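Local coordinates for UlvanLyase-PL25 (Pseudoalteromonas sp. PLSV, PDB 5UAS), which degrades ulvan, the sulfated cell-wall polysaccharide of green seaweeds, as a polysaccharide lyase of family PL25, at residues V34-A39 against A431-D436; I40-A45 against N99-M104; G59-P64 against L87-G92. All blocks are in the same frame, centred on the assembly; numbering follows the deposited sequence.

Contact 1 of 3, residues V34-A39 against A431-D436; sequences VGNPLA and AEKVSD. With 83Y (3-O-sulfo-alpha-L-rhamnopyranose), chain C; GCD (4-deoxy-alpha-L-threo-hex-4-enopyranuronic acid), chain B.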
loop_
_atom_site.group_PDB
_atom_site.type_symbol
_atom_site.label_atom_id
_atom_site.label_comp_id
_atom_site.label_asym_id
_atom_site.label_seq_id
_atom_site.Cartn_x
_atom_site.Cartn_y
_atom_site.Cartn_z
ATOM N N VAL A 34 -11.613 5.449 10.536
ATOM C CA VAL A 34 -10.869 5.700 11.771
ATOM C C VAL A 34 -9.368 5.623 11.498
ATOM O O VAL A 34 -8.917 4.990 10.537
ATOM C CB VAL A 34 -11.240 4.723 12.923
ATOM C CG1 VAL A 34 -12.757 4.603 13.077
ATOM C CG2 VAL A 34 -10.619 3.347 12.697
ATOM N N GLY A 35 -8.591 6.294 12.357
ATOM C CA GLY A 35 -7.138 6.210 12.281
ATOM C C GLY A 35 -6.640 6.724 10.946
ATOM O O GLY A 35 -6.953 7.844 10.537
ATOM N N ASN A 36 -5.793 5.928 10.280
ATOM C CA ASN A 36 -5.476 6.118 8.875
ATOM C C ASN A 36 -6.317 5.126 8.104
ATOM O O ASN A 36 -6.044 3.927 8.186
ATOM C CB ASN A 36 -3.998 5.852 8.610
ATOM C CG ASN A 36 -3.100 6.923 9.176
ATOM O OD1 ASN A 36 -3.372 8.104 9.032
ATOM N ND2 ASN A 36 -2.012 6.515 9.817
ATOM N N PRO A 37 -7.376 5.542 7.408
ATOM C CA PRO A 37 -8.292 4.541 6.845
ATOM C C PRO A 37 -7.800 3.921 5.568
ATOM O O PRO A 37 -8.407 2.944 5.116
ATOM C CB PRO A 37 -9.588 5.334 6.585
ATOM C CG PRO A 37 -9.514 6.539 7.560
ATOM C CD PRO A 37 -8.014 6.869 7.571
ATOM N N LEU A 38 -6.750 4.489 4.975
ATOM C CA LEU A 38 -6.185 4.076 3.695
ATOM C C LEU A 38 -4.673 4.263 3.761
ATOM O O LEU A 38 -4.166 5.096 4.517
ATOM C CB LEU A 38 -6.691 4.915 2.526
ATOM C CG LEU A 38 -8.206 5.045 2.262
ATOM C CD1 LEU A 38 -8.521 6.297 1.390
ATOM C CD2 LEU A 38 -8.696 3.793 1.609
ATOM N N ALA A 39 -3.964 3.545 2.889
ATOM C CA ALA A 39 -2.530 3.754 2.693
ATOM C C ALA A 39 -2.151 3.117 1.363
ATOM O O ALA A 39 -2.842 2.239 0.851
ATOM C CB ALA A 39 -1.669 3.171 3.838
ATOM N N ALA A 431 -9.024 9.845 2.406
ATOM C CA ALA A 431 -9.654 9.958 3.719
ATOM C C ALA A 431 -9.300 11.303 4.299
ATOM O O ALA A 431 -8.127 11.653 4.362
ATOM C CB ALA A 431 -9.191 8.847 4.671
ATOM N N GLU A 432 -10.316 12.055 4.724
ATOM C CA GLU A 432 -10.124 13.406 5.236
ATOM C C GLU A 432 -9.922 13.317 6.745
ATOM O O GLU A 432 -10.871 13.413 7.527
ATOM C CB GLU A 432 -11.321 14.265 4.854
ATOM C CG GLU A 432 -11.338 15.672 5.463
ATOM C CD GLU A 432 -12.659 16.365 5.174
ATOM O OE1 GLU A 432 -13.635 15.664 4.808
ATOM O OE2 GLU A 432 -12.735 17.602 5.271
ATOM N N LYS A 433 -8.664 13.142 7.160
ATOM C CA LYS A 433 -8.320 13.032 8.580
ATOM C C LYS A 433 -8.512 14.372 9.268
ATOM O O LYS A 433 -7.830 15.352 8.938
ATOM C CB LYS A 433 -6.873 12.549 8.738
ATOM C CG LYS A 433 -6.690 11.183 8.091
ATOM C CD LYS A 433 -5.254 10.635 8.053
ATOM C CE LYS A 433 -4.245 11.452 8.780
ATOM N NZ LYS A 433 -2.896 10.843 8.516
ATOM N N VAL A 434 -9.452 14.424 10.220
ATOM C CA VAL A 434 -9.634 15.615 11.043
ATOM C C VAL A 434 -9.338 15.205 12.470
ATOM O O VAL A 434 -8.341 15.635 13.052
ATOM C CB VAL A 434 -11.041 16.200 10.876
ATOM C CG1 VAL A 434 -11.249 17.414 11.816
ATOM C CG2 VAL A 434 -11.225 16.609 9.418
ATOM N N SER A 435 -10.201 14.386 13.044
ATOM C CA SER A 435 -9.844 13.637 14.231
ATOM C C SER A 435 -9.545 12.212 13.797
ATOM O O SER A 435 -9.381 11.923 12.605
ATOM C CB SER A 435 -10.954 13.692 15.273
ATOM O OG SER A 435 -12.058 12.919 14.857
ATOM N N ASP A 436 -9.469 11.288 14.747
ATOM C CA ASP A 436 -9.174 9.919 14.362
ATOM C C ASP A 436 -10.412 9.033 14.287
ATOM O O ASP A 436 -10.271 7.816 14.148
ATOM C CB ASP A 436 -8.112 9.307 15.287
ATOM C CG ASP A 436 -8.517 9.307 16.735
ATOM O OD1 ASP A 436 -9.683 9.594 17.042
ATOM O OD2 ASP A 436 -7.649 9.001 17.583
HETATM C C1 83Y C . 4.372 1.849 9.454
HETATM C C2 83Y C . 3.013 2.171 8.856
HETATM C C3 83Y C . 2.303 3.278 9.657
HETATM C C4 83Y C . 3.186 4.511 9.878
HETATM C C5 83Y C . 4.552 4.086 10.381
HETATM C C6 83Y C . 5.501 5.285 10.400
HETATM O O1S 83Y C . -1.221 3.505 8.339
HETATM O O2 83Y C . 3.191 2.570 7.521
HETATM O O2S 83Y C . -0.547 3.968 10.699
HETATM O O3 83Y C . 1.129 3.637 8.957
HETATM O O3S 83Y C . -0.277 1.789 9.699
HETATM O O5 83Y C . 5.136 3.037 9.603
HETATM S S 83Y C . -0.292 3.229 9.448
HETATM O O4 83Y C . 2.617 5.360 10.898
HETATM C C1 GCD B . 1.905 6.471 10.336
HETATM C C2 GCD B . 1.006 7.055 11.421
HETATM C C3 GCD B . 1.869 7.454 12.616
HETATM C C4 GCD B . 3.063 8.248 12.166
HETATM C C5 GCD B . 3.497 8.236 10.900
HETATM C C6 GCD B . 4.630 9.070 10.512
HETATM O O2 GCD B . 0.272 8.184 10.916
HETATM O O3 GCD B . 2.340 6.317 13.347
HETATM O O5 GCD B . 2.839 7.447 9.873
HETATM O O6A GCD B . 5.148 9.830 11.359
HETATM O O6B GCD B . 5.037 9.026 9.337
HETATM O O HOH W 1 -6.986 10.326 11.856
#
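Asn36 and Lys433 meet at the glycan end of this contact, where the ammonium NZ of Lys433 gives a hydrogen bond to OD1 of Asn36 at 2.8 Å. The contact belongs to the blade that closes the beta-propeller: strand 30-33, near the N-terminus, completes a sheet whose other three strands come from the C-terminal part of the chain. The donor lies in the carbonyl plane of the amide, with a C=O...N angle of 157°. On the other branch, ND2 serves the bound sugars twice, giving one bond to O2 of the unsaturated uronate GCD at 3.0 Å and one to sulfate oxygen O2S of the rhamnose 83Y at 3.1 Å. Three bonds on two atoms thus fix which way round the amide sits. A leucine in its place would probably leave the Lys433 ammonium without this acceptor and would cost the sulfate and the uronate hydroxyl a shared donor. In Lys433 a bend about CG-CD, nearly eclipsed (chi3 6°), keeps CD and CE beside OD1 and ends with NZ on it.

Behind this first shell the backbone sets the asparagine in place. Its own N is held by OD1 of Asn98, another substrate-binding residue. One residue earlier, Gly35 N bonds to Asp436 O at 2.9 Å, and the same carbonyl receives a CA-H...O contact from Val34. A water donates to both Gly35 O and Ser435 O, bridging the two segments beside that bond. The carboxylate of Asp436 turns away to Lys95. Further down, Leu38 CD1 and the Pro37 ring pack against Ala431, whose CB sits 3.7 Å from CD of Pro37.

Contact 2 of 3, residues I40-A45 against N99-M104; sequences IVQHPA and NGKPTM. With 83Y (3-O-sulfo-alpha-L-rhamnopyranose), chain C; BDP (beta-D-glucopyranuronic acid), chain D.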
loop_
_atom_site.group_PDB
_atom_site.type_symbol
_atom_site.label_atom_id
_atom_site.label_comp_id
_atom_site.label_asym_id
_atom_site.label_seq_id
_atom_site.Cartn_x
_atom_site.Cartn_y
_atom_site.Cartn_z
ATOM N N ILE A 40 -1.048 3.596 0.797
ATOM C CA ILE A 40 -0.618 3.075 -0.497
ATOM C C ILE A 40 -0.148 1.632 -0.370
ATOM O O ILE A 40 -0.294 0.842 -1.316
ATOM C CB ILE A 40 0.460 3.999 -1.085
ATOM C CG1 ILE A 40 -0.215 5.265 -1.677
ATOM C CG2 ILE A 40 1.322 3.246 -2.129
ATOM C CD1 ILE A 40 0.745 6.422 -1.865
ATOM N N VAL A 41 0.321 1.230 0.812
ATOM C CA VAL A 41 0.899 -0.117 0.909
ATOM C C VAL A 41 -0.182 -1.198 0.931
ATOM O O VAL A 41 0.035 -2.300 0.395
ATOM C CB VAL A 41 1.834 -0.247 2.116
ATOM C CG1 VAL A 41 1.043 -0.199 3.408
ATOM C CG2 VAL A 41 2.593 -1.583 2.048
ATOM N N GLN A 42 -1.360 -0.933 1.517
ATOM C CA GLN A 42 -2.466 -1.889 1.446
ATOM C C GLN A 42 -3.214 -1.663 0.137
ATOM O O GLN A 42 -4.067 -0.767 0.013
ATOM C CB GLN A 42 -3.379 -1.759 2.665
ATOM C CG GLN A 42 -2.794 -2.327 3.931
ATOM C CD GLN A 42 -2.068 -1.312 4.798
ATOM O OE1 GLN A 42 -2.047 -0.113 4.512
ATOM N NE2 GLN A 42 -1.482 -1.791 5.867
ATOM N N HIS A 43 -2.891 -2.467 -0.871
ATOM C CA HIS A 43 -3.438 -2.202 -2.195
ATOM C C HIS A 43 -3.647 -3.514 -2.936
ATOM O O HIS A 43 -2.922 -4.495 -2.687
ATOM C CB HIS A 43 -2.472 -1.309 -3.001
ATOM C CG HIS A 43 -1.244 -2.036 -3.440
ATOM N ND1 HIS A 43 -1.098 -2.557 -4.709
ATOM C CD2 HIS A 43 -0.140 -2.404 -2.750
ATOM C CE1 HIS A 43 0.067 -3.175 -4.795
ATOM N NE2 HIS A 43 0.657 -3.120 -3.614
ATOM N N PRO A 44 -4.624 -3.574 -3.853
ATOM C CA PRO A 44 -5.618 -2.518 -4.131
ATOM C C PRO A 44 -6.528 -2.227 -2.958
ATOM O O PRO A 44 -6.995 -3.160 -2.289
ATOM C CB PRO A 44 -6.449 -3.112 -5.312
ATOM C CG PRO A 44 -5.571 -4.212 -5.880
ATOM C CD PRO A 44 -4.831 -4.755 -4.704
ATOM N N ALA A 45 -6.781 -0.942 -2.694
ATOM C CA ALA A 45 -7.884 -0.590 -1.815
ATOM C C ALA A 45 -9.199 -0.576 -2.570
ATOM O O ALA A 45 -10.249 -0.762 -1.949
ATOM C CB ALA A 45 -7.647 0.767 -1.138
ATOM N N ASN A 99 -2.500 -1.025 10.737
ATOM C CA ASN A 99 -1.713 -1.834 9.812
ATOM C C ASN A 99 -2.516 -2.964 9.203
ATOM O O ASN A 99 -2.015 -3.636 8.302
ATOM C CB ASN A 99 -0.471 -2.388 10.512
ATOM C CG ASN A 99 0.562 -1.294 10.776
ATOM O OD1 ASN A 99 1.387 -0.994 9.920
ATOM N ND2 ASN A 99 0.502 -0.683 11.958
ATOM N N GLY A 100 -3.768 -3.132 9.627
ATOM C CA GLY A 100 -4.644 -4.121 9.048
ATOM C C GLY A 100 -5.822 -3.559 8.274
ATOM O O GLY A 100 -6.780 -4.288 8.016
ATOM N N LYS A 101 -5.742 -2.301 7.818
ATOM C CA LYS A 101 -6.754 -1.783 6.904
ATOM C C LYS A 101 -6.802 -2.666 5.658
ATOM O O LYS A 101 -5.841 -3.386 5.360
ATOM C CB LYS A 101 -6.461 -0.312 6.556
ATOM C CG LYS A 101 -5.145 -0.109 5.765
ATOM C CD LYS A 101 -4.848 1.416 5.477
ATOM C CE LYS A 101 -4.069 2.124 6.614
ATOM N NZ LYS A 101 -2.740 1.421 6.942
ATOM N N PRO A 102 -7.913 -2.679 4.936
ATOM C CA PRO A 102 -8.171 -3.798 4.021
ATOM C C PRO A 102 -7.527 -3.684 2.646
ATOM O O PRO A 102 -7.289 -2.594 2.111
ATOM C CB PRO A 102 -9.699 -3.803 3.883
ATOM C CG PRO A 102 -10.061 -2.309 4.034
ATOM C CD PRO A 102 -9.122 -1.845 5.158
ATOM N N THR A 103 -7.279 -4.865 2.068
ATOM C CA THR A 103 -6.840 -5.058 0.685
ATOM C C THR A 103 -7.868 -5.907 -0.045
ATOM O O THR A 103 -8.369 -6.883 0.527
ATOM C CB THR A 103 -5.472 -5.763 0.676
ATOM O OG1 THR A 103 -4.512 -4.902 1.309
ATOM C CG2 THR A 103 -5.015 -6.131 -0.766
ATOM N N MET A 104 -8.171 -5.564 -1.307
ATOM C CA MET A 104 -9.248 -6.192 -2.073
ATOM C C MET A 104 -8.725 -6.955 -3.281
ATOM O O MET A 104 -7.695 -6.589 -3.853
ATOM C CB MET A 104 -10.237 -5.123 -2.587
ATOM C CG MET A 104 -11.548 -5.665 -3.144
ATOM S SD MET A 104 -12.362 -4.252 -3.960
ATOM C CE MET A 104 -12.639 -3.177 -2.549
HETATM C C1 83Y C . 4.372 1.849 9.454
HETATM C C2 83Y C . 3.013 2.171 8.856
HETATM C C3 83Y C . 2.303 3.278 9.657
HETATM C C4 83Y C . 3.186 4.511 9.878
HETATM C C5 83Y C . 4.552 4.086 10.381
HETATM C C6 83Y C . 5.501 5.285 10.400
HETATM O O1S 83Y C . -1.221 3.505 8.339
HETATM O O2 83Y C . 3.191 2.570 7.521
HETATM O O2S 83Y C . -0.547 3.968 10.699
HETATM O O3 83Y C . 1.129 3.637 8.957
HETATM O O3S 83Y C . -0.277 1.789 9.699
HETATM O O5 83Y C . 5.136 3.037 9.603
HETATM S S 83Y C . -0.292 3.229 9.448
HETATM O O4 83Y C . 2.617 5.360 10.898
HETATM C C1 BDP D . 4.672 -0.171 14.146
HETATM C C2 BDP D . 5.205 1.236 13.795
HETATM C C3 BDP D . 5.932 1.101 12.494
HETATM C C4 BDP D . 5.078 0.528 11.425
HETATM C C5 BDP D . 4.511 -0.771 11.843
HETATM C C6 BDP D . 5.327 -2.071 11.532
HETATM O O2 BDP D . 4.101 2.146 13.712
HETATM O O3 BDP D . 7.197 0.431 12.635
HETATM O O4 BDP D . 4.096 1.349 10.762
HETATM O O5 BDP D . 3.893 -0.794 13.089
HETATM O O6A BDP D . 6.220 -2.071 10.678
HETATM O O6B BDP D . 5.038 -3.124 12.128
#
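Gln42 and Lys101 cross at about a right angle beside the substrate channel of the propeller, where the loop entering strand 46-49 meets the approach to strand 103-106, the first strands of two successive blades. The lysine curls around the amide, its CG resting 3.4 Å from CD of Gln42. Bends at chi3 (87°) and chi4 then bring NZ back to OE1, 3.0 Å away. That hydrogen bond comes from above the amide, 45° out of the carbonyl plane, so it misses the lone pairs. NZ is also held by Asn98 O, and its third bond, 2.9 Å to O1S of the rhamnose 83Y, delivers the positive charge to the sulfate. The amide's other end, NE2, makes a weak bond to Asn99 O at 3.1 Å. Beyond that carbonyl the Asn99 side chain lies alongside the same sulfate, and its OD1 has a weak hydrogen bond with Tyr164, the probable proton acceptor of the lyase reaction.

Away from the sugars the contact turns to backbone. CG2 of Thr103 presses on His43 O at 3.3 Å, while its OG1 bonds to Asn165 O. The peptide before Pro44 is cis, and the proline carbonyl takes the Met104 N-H at 2.9 Å, tying the two blades together; past it, Met104 bends at its thioether to set CE 3.5 Å from Ala45 O.

Contact 3 of 3, residues G59-P64 against L87-G92; sequences GPKEDP and LGRRDG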
loop_
_atom_site.group_PDB
_atom_site.type_symbol
_atom_site.label_atom_id
_atom_site.label_comp_id
_atom_site.label_asym_id
_atom_site.label_seq_id
_atom_site.Cartn_x
_atom_site.Cartn_y
_atom_site.Cartn_z
ATOM N N GLY A 59 -12.815 1.138 8.939
ATOM C CA GLY A 59 -13.872 1.796 9.682
ATOM C C GLY A 59 -13.794 1.519 11.169
ATOM O O GLY A 59 -12.744 1.166 11.721
ATOM N N PRO A 60 -14.918 1.720 11.852
ATOM C CA PRO A 60 -14.944 1.572 13.305
ATOM C C PRO A 60 -14.346 0.254 13.765
ATOM O O PRO A 60 -14.540 -0.789 13.138
ATOM C CB PRO A 60 -16.439 1.646 13.627
ATOM C CG PRO A 60 -16.970 2.552 12.553
ATOM C CD PRO A 60 -16.178 2.244 11.310
ATOM N N LYS A 61 -13.634 0.327 14.889
ATOM C CA LYS A 61 -12.897 -0.804 15.478
ATOM C C LYS A 61 -11.927 -1.434 14.476
ATOM O O LYS A 61 -11.546 -2.604 14.598
ATOM C CB LYS A 61 -13.869 -1.842 16.053
ATOM C CG LYS A 61 -14.778 -1.222 17.133
ATOM C CD LYS A 61 -16.103 -1.931 17.183
ATOM C CE LYS A 61 -16.177 -2.849 18.383
ATOM N NZ LYS A 61 -17.385 -2.579 19.227
ATOM N N GLU A 62 -11.488 -0.635 13.505
ATOM C CA GLU A 62 -10.510 -1.043 12.494
ATOM C C GLU A 62 -11.042 -2.177 11.625
ATOM O O GLU A 62 -10.266 -2.910 10.997
ATOM C CB GLU A 62 -9.168 -1.420 13.131
ATOM C CG GLU A 62 -8.619 -0.268 14.016
ATOM C CD GLU A 62 -7.159 -0.454 14.415
ATOM O OE1 GLU A 62 -6.321 -0.861 13.570
ATOM O OE2 GLU A 62 -6.867 -0.186 15.605
ATOM N N ASP A 63 -12.381 -2.347 11.603
ATOM C CA ASP A 63 -12.948 -3.387 10.758
ATOM C C ASP A 63 -12.964 -2.928 9.304
ATOM O O ASP A 63 -13.039 -1.727 9.020
ATOM C CB ASP A 63 -14.382 -3.707 11.191
ATOM C CG ASP A 63 -14.465 -4.369 12.562
ATOM O OD1 ASP A 63 -13.507 -5.054 12.981
ATOM O OD2 ASP A 63 -15.504 -4.202 13.220
ATOM N N PRO A 64 -12.899 -3.863 8.357
ATOM C CA PRO A 64 -12.888 -3.473 6.943
ATOM C C PRO A 64 -14.300 -3.172 6.466
ATOM O O PRO A 64 -15.228 -3.949 6.714
ATOM C CB PRO A 64 -12.324 -4.702 6.239
ATOM C CG PRO A 64 -12.753 -5.870 7.180
ATOM C CD PRO A 64 -12.627 -5.298 8.565
ATOM N N LEU A 87 -7.582 -5.921 15.742
ATOM C CA LEU A 87 -6.823 -4.716 16.069
ATOM C C LEU A 87 -7.689 -3.620 16.675
ATOM O O LEU A 87 -7.147 -2.691 17.280
ATOM C CB LEU A 87 -6.118 -4.185 14.821
ATOM C CG LEU A 87 -5.014 -5.085 14.256
ATOM C CD1 LEU A 87 -4.484 -4.485 12.964
ATOM C CD2 LEU A 87 -3.905 -5.309 15.273
ATOM N N GLY A 88 -9.005 -3.705 16.523
ATOM C CA GLY A 88 -9.896 -2.718 17.104
ATOM C C GLY A 88 -10.420 -3.102 18.462
ATOM O O GLY A 88 -11.248 -2.392 19.050
ATOM N N ARG A 89 -9.940 -4.226 18.993
ATOM C CA ARG A 89 -10.442 -4.781 20.236
ATOM C C ARG A 89 -9.283 -5.148 21.154
ATOM O O ARG A 89 -9.364 -6.106 21.927
ATOM C CB ARG A 89 -11.349 -5.975 19.938
ATOM C CG ARG A 89 -12.470 -5.563 18.958
ATOM C CD ARG A 89 -13.220 -6.719 18.316
ATOM N NE ARG A 89 -14.428 -6.243 17.644
ATOM C CZ ARG A 89 -14.459 -5.647 16.451
ATOM N NH1 ARG A 89 -13.344 -5.439 15.760
ATOM N NH2 ARG A 89 -15.630 -5.256 15.941
ATOM N N ARG A 90 -8.200 -4.377 21.076
ATOM C CA ARG A 90 -7.034 -4.586 21.922
ATOM C C ARG A 90 -7.262 -3.979 23.298
ATOM O O ARG A 90 -8.040 -3.036 23.463
ATOM C CB ARG A 90 -5.786 -3.962 21.289
ATOM C CG ARG A 90 -5.228 -4.727 20.119
ATOM C CD ARG A 90 -4.146 -3.938 19.368
ATOM N NE ARG A 90 -4.743 -2.772 18.722
ATOM C CZ ARG A 90 -4.491 -1.511 19.061
ATOM N NH1 ARG A 90 -3.614 -1.235 20.015
ATOM N NH2 ARG A 90 -5.119 -0.517 18.435
ATOM N N ASP A 91 -6.559 -4.521 24.287
ATOM C CA ASP A 91 -6.568 -3.975 25.644
ATOM C C ASP A 91 -5.417 -2.983 25.755
ATOM O O ASP A 91 -4.274 -3.367 26.007
ATOM C CB ASP A 91 -6.452 -5.088 26.683
ATOM C CG ASP A 91 -7.757 -5.839 26.888
ATOM O OD1 ASP A 91 -8.101 -6.694 26.042
ATOM O OD2 ASP A 91 -8.438 -5.574 27.902
ATOM N N GLY A 92 -5.713 -1.708 25.540
ATOM C CA GLY A 92 -4.706 -0.675 25.679
ATOM C C GLY A 92 -3.859 -0.488 24.431
ATOM O O GLY A 92 -4.253 -0.816 23.303
#
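The turn between strands 52-58 and 64-70 meets the loop 87-92 through two acid-arginine pairs, Asp63 with Arg89 and Glu62 with Arg90. The first is a two-pronged, end-on salt bridge: Arg89 NH1 reaches OD1 of Asp63 at 2.8 Å and NH2 reaches OD2 at 2.9 Å, the latter on the syn lone pair and almost straight. Carboxylate and guanidinium are nearly coplanar, 17° apart. Arg89 gets there by running extended from CG to NE. Over one face of its guanidinium lies the aliphatic chain of Lys61, with CE 3.5 Å from NH2, and the two positive ends come fairly near each other. The Asp63 carboxylate, which also pairs with Arg81 and takes the N-H of Ser85, probably offsets part of that charge.

This is the rim of the propeller face that carries the glycan, at the turn joining a blade's second and third strands, where the long connection to the next blade passes by. Lys61 and Glu62 both have positive phi, and the turn brings Lys61 O to 3.0 Å from Gly88 CA. A side chain at position 88 would run into that oxygen.

Glu62 meets Arg90 less squarely, its carboxylate turned 69° from the guanidinium, and the bond from NH2 to OE2 is weak at 3.3 Å. The stronger holds on Glu62 are the backbone N-H groups of Asp97 and of the substrate-binding Asn98. OE2 also lies 3.0 Å from Leu87 O, two acceptors facing each other; Arg90 NH2 bonds weakly to that carbonyl too, and NE grips it at 2.8 Å.

How the contacts relate
Contact 2 lies deepest, its centre about 6 Å from the chain's centre; the centre of contact 1, also buried, is about 15 Å from that point, and the centre of contact 3, partly open to solvent, about 19 Å. Contacts 1 and 2 share the loop between strands 30-33 and 46-49 and reach the same sulfated rhamnose, with Lys101 passing along Asn36, Leu38 and Ala39 of the first. Their chemistry is amide and ammonium groups turned to an anionic sugar; neither has a carboxylate-cation pair between its segments. Contact 3, farther out on the same face of the propeller, relies on arginine-carboxylate pairs instead. It still touches both others: Gly59 and Pro60 pack on Val34, and Pro64 packs on Pro102.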